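Local coordinates for stage III sporulation protein AB (Bacillus subtilis, PDB 6BS9) that is essential for sporulation and probably belongs to a secretion-system-like transport apparatus; this helical piece is the greater part of the protein, at residues R14-S19 with Q36-Q41. Residues are numbered along the deposited sequence; the frame is centred on the assembly and turned at random. Where two conformers were deposited one is given.
Sequences RAALQS and QQIAKQ
Ile38 meets Ala16 and Ser19, and it carries the whole contact from the side of helix 31-41. Its CB points toward helix 2-26, and both branches continue that way. CG2 lies anti to the backbone N and reaches the methyl of Ala16, with 3.7 Å between Ile38 CG2 and Ala16 CB. The other branch runs through CG1, anti to the carbonyl carbon (chi1 -70°), and ends in CD1. Ile38 CD1 comes to 3.9 Å from Ser19 CB. Ile38 CD1 also rests against Ala16 O in van der Waals contact, at 3.8 Å. The isoleucine thus straddles one helical turn, with one methyl on Ala16 and the other reaching Ser19. The small Ala16 lets the backbones approach, its CA being 6.5 Å from Ile38 CA. The interface is slight and apolar, with 117 Å² buried in all. On the second helix, Gln41 NE2 donates a hydrogen bond to Gln37 O at 3.1 Å, nearly straight, from above the carbonyl plane. The contact joins helix 2-26 to helix 31-41 in this all-helical domain. Phe50 of helix 46-58 touches both Ala16 and Leu17, and Leu17 also reaches Leu89 and Phe92 of helix 83-95 and Leu112 and Leu115 of helix 101-128.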
ATOM      1  N   ARG A  14       2.894   4.248  -3.644  0.50 31.57           N
ATOM      2  CA  ARG A  14       4.322   3.995  -3.875  0.50 30.19           C
ATOM      3  C   ARG A  14       5.177   4.700  -2.818  0.50 31.80           C
ATOM      4  O   ARG A  14       6.157   4.136  -2.350  0.50 34.56           O
ATOM      5  CB  ARG A  14       4.638   4.545  -5.273  0.50 29.82           C
ATOM      6  CG  ARG A  14       5.957   4.200  -5.989  0.50 29.49           C
ATOM      7  CD  ARG A  14       6.321   2.743  -6.288  0.50 29.31           C
ATOM      8  NE  ARG A  14       7.749   2.712  -6.548  0.50 29.99           N
ATOM      9  CZ  ARG A  14       8.678   2.972  -5.639  0.50 30.80           C
ATOM     10  NH1 ARG A  14       8.350   3.188  -4.359  0.50 29.74           N
ATOM     11  NH2 ARG A  14       9.940   2.992  -6.031  0.50 30.81           N
ATOM     12  N   ALA A  15       4.818   5.929  -2.435  1.00 31.03           N
ATOM     13  CA  ALA A  15       5.526   6.648  -1.405  1.00 32.31           C
ATOM     14  C   ALA A  15       5.426   5.923  -0.060  1.00 32.83           C
ATOM     15  O   ALA A  15       6.403   5.721   0.635  1.00 32.68           O
ATOM     16  CB  ALA A  15       4.987   8.087  -1.285  1.00 34.43           C
ATOM     17  N   ALA A  16       4.200   5.621   0.331  1.00 31.13           N
ATOM     18  CA  ALA A  16       3.931   5.044   1.599  1.00 30.06           C
ATOM     19  C   ALA A  16       4.555   3.651   1.699  1.00 31.62           C
ATOM     20  O   ALA A  16       5.197   3.343   2.718  1.00 29.85           O
ATOM     21  CB  ALA A  16       2.421   4.937   1.767  1.00 32.25           C
ATOM     22  N   LEU A  17       4.357   2.805   0.672  1.00 30.15           N
ATOM     23  CA  LEU A  17       4.987   1.478   0.694  1.00 31.11           C
ATOM     24  C   LEU A  17       6.518   1.472   0.644  1.00 29.21           C
ATOM     25  O   LEU A  17       7.180   0.637   1.270  1.00 27.41           O
ATOM     26  CB  LEU A  17       4.426   0.602  -0.424  1.00 33.73           C
ATOM     27  CG  LEU A  17       2.882   0.412  -0.340  1.00 36.28           C
ATOM     28  CD1 LEU A  17       2.413  -0.601  -1.376  1.00 36.54           C
ATOM     29  CD2 LEU A  17       2.400   0.019   1.030  1.00 36.59           C
ATOM     30  N   GLN A  18       7.099   2.442  -0.015  1.00 29.90           N
ATOM     31  CA  GLN A  18       8.550   2.572   0.074  1.00 33.06           C
ATOM     32  C   GLN A  18       8.986   2.830   1.521  1.00 33.50           C
ATOM     33  O   GLN A  18       9.953   2.245   2.012  1.00 36.08           O
ATOM     34  CB  GLN A  18       9.000   3.664  -0.815  1.00 35.43           C
ATOM     35  CG  GLN A  18      10.470   3.914  -0.810  1.00 38.83           C
ATOM     36  CD  GLN A  18      10.770   5.058  -1.738  1.00 39.03           C
ATOM     37  OE1 GLN A  18      11.088   4.858  -2.893  1.00 39.16           O
ATOM     38  NE2 GLN A  18      10.620   6.278  -1.232  1.00 41.91           N
ATOM     39  N   SER A  19       8.233   3.644   2.239  1.00 32.58           N
ATOM     40  CA  SER A  19       8.568   3.910   3.665  1.00 32.05           C
ATOM     41  C   SER A  19       8.345   2.744   4.553  1.00 30.54           C
ATOM     42  O   SER A  19       9.160   2.427   5.393  1.00 30.47           O
ATOM     43  CB  SER A  19       7.801   5.096   4.129  1.00 31.52           C
ATOM     44  OG  SER A  19       8.243   6.223   3.383  1.00 32.59           O
ATOM     45  N   GLN A  36       1.078   4.503  11.247  1.00 32.67           N
ATOM     46  CA  GLN A  36       0.335   5.643  11.766  1.00 35.62           C
ATOM     47  C   GLN A  36       1.038   6.948  11.351  1.00 36.11           C
ATOM     48  O   GLN A  36       0.365   7.898  10.967  1.00 35.67           O
ATOM     49  CB  GLN A  36       0.156   5.571  13.299  1.00 40.90           C
ATOM     50  CG  GLN A  36      -0.841   6.645  13.893  1.00 45.84           C
ATOM     51  CD  GLN A  36      -2.320   6.601  13.318  1.00 52.61           C
ATOM     52  OE1 GLN A  36      -2.840   7.620  12.870  1.00 59.75           O
ATOM     53  NE2 GLN A  36      -2.974   5.414  13.321  1.00 52.82           N
ATOM     54  N   GLN A  37       2.375   6.987  11.378  1.00 36.64           N
ATOM     55  CA  GLN A  37       3.124   8.189  10.971  1.00 37.24           C
ATOM     56  C   GLN A  37       2.881   8.540   9.507  1.00 34.61           C
ATOM     57  O   GLN A  37       2.709   9.699   9.151  1.00 34.96           O
ATOM     58  CB  GLN A  37       4.640   8.027  11.166  1.00 39.47           C
ATOM     59  CG  GLN A  37       5.147   7.915  12.594  1.00 41.93           C
ATOM     60  CD  GLN A  37       6.632   7.461  12.660  1.00 45.00           C
ATOM     61  OE1 GLN A  37       7.259   6.959  11.678  1.00 45.73           O
ATOM     62  NE2 GLN A  37       7.198   7.640  13.815  1.00 47.73           N
ATOM     63  N   ILE A  38       2.763   7.527   8.679  1.00 32.20           N
ATOM     64  CA  ILE A  38       2.402   7.748   7.304  1.00 32.34           C
ATOM     65  C   ILE A  38       0.997   8.208   7.181  1.00 31.64           C
ATOM     66  O   ILE A  38       0.718   9.171   6.445  1.00 32.57           O
ATOM     67  CB  ILE A  38       2.647   6.469   6.460  1.00 34.04           C
ATOM     68  CG1 ILE A  38       4.144   6.269   6.355  1.00 36.83           C
ATOM     69  CG2 ILE A  38       2.063   6.569   5.069  1.00 33.08           C
ATOM     70  CD1 ILE A  38       4.529   4.814   6.180  1.00 40.67           C
ATOM     71  N   ALA A  39       0.070   7.542   7.858  1.00 30.82           N
ATOM     72  CA  ALA A  39      -1.338   7.983   7.813  1.00 32.10           C
ATOM     73  C   ALA A  39      -1.495   9.520   8.131  1.00 34.35           C
ATOM     74  O   ALA A  39      -2.221  10.206   7.456  1.00 34.78           O
ATOM     75  CB  ALA A  39      -2.171   7.194   8.760  1.00 31.96           C
ATOM     76  N   LYS A  40      -0.748  10.032   9.105  1.00 37.21           N
ATOM     77  CA  LYS A  40      -0.857  11.440   9.522  1.00 39.84           C
ATOM     78  C   LYS A  40      -0.455  12.406   8.418  1.00 40.45           C
ATOM     79  O   LYS A  40      -0.939  13.494   8.362  1.00 38.87           O
ATOM     80  CB  LYS A  40      -0.023  11.721  10.780  1.00 43.69           C
ATOM     81  CG  LYS A  40      -0.615  11.152  12.055  1.00 45.73           C
ATOM     82  CD  LYS A  40       0.300  11.428  13.200  1.00 51.69           C
ATOM     83  CE  LYS A  40      -0.257  10.832  14.489  1.00 58.77           C
ATOM     84  NZ  LYS A  40       0.516  11.327  15.686  1.00 65.42           N
ATOM     85  N   GLN A  41       0.366  11.953   7.485  1.00 42.43           N
ATOM     86  CA  GLN A  41       0.867  12.803   6.426  1.00 40.49           C
ATOM     87  C   GLN A  41       0.049  12.751   5.111  1.00 40.02           C
ATOM     88  O   GLN A  41      -0.358  13.799   4.515  1.00 39.04           O
ATOM     89  CB  GLN A  41       2.350  12.523   6.281  1.00 40.64           C
ATOM     90  CG  GLN A  41       3.125  13.091   7.459  1.00 43.27           C
ATOM     91  CD  GLN A  41       4.594  12.673   7.404  1.00 44.82           C
ATOM     92  OE1 GLN A  41       5.475  13.399   6.868  1.00 44.65           O
ATOM     93  NE2 GLN A  41       4.865  11.481   7.920  1.00 45.52           N
TER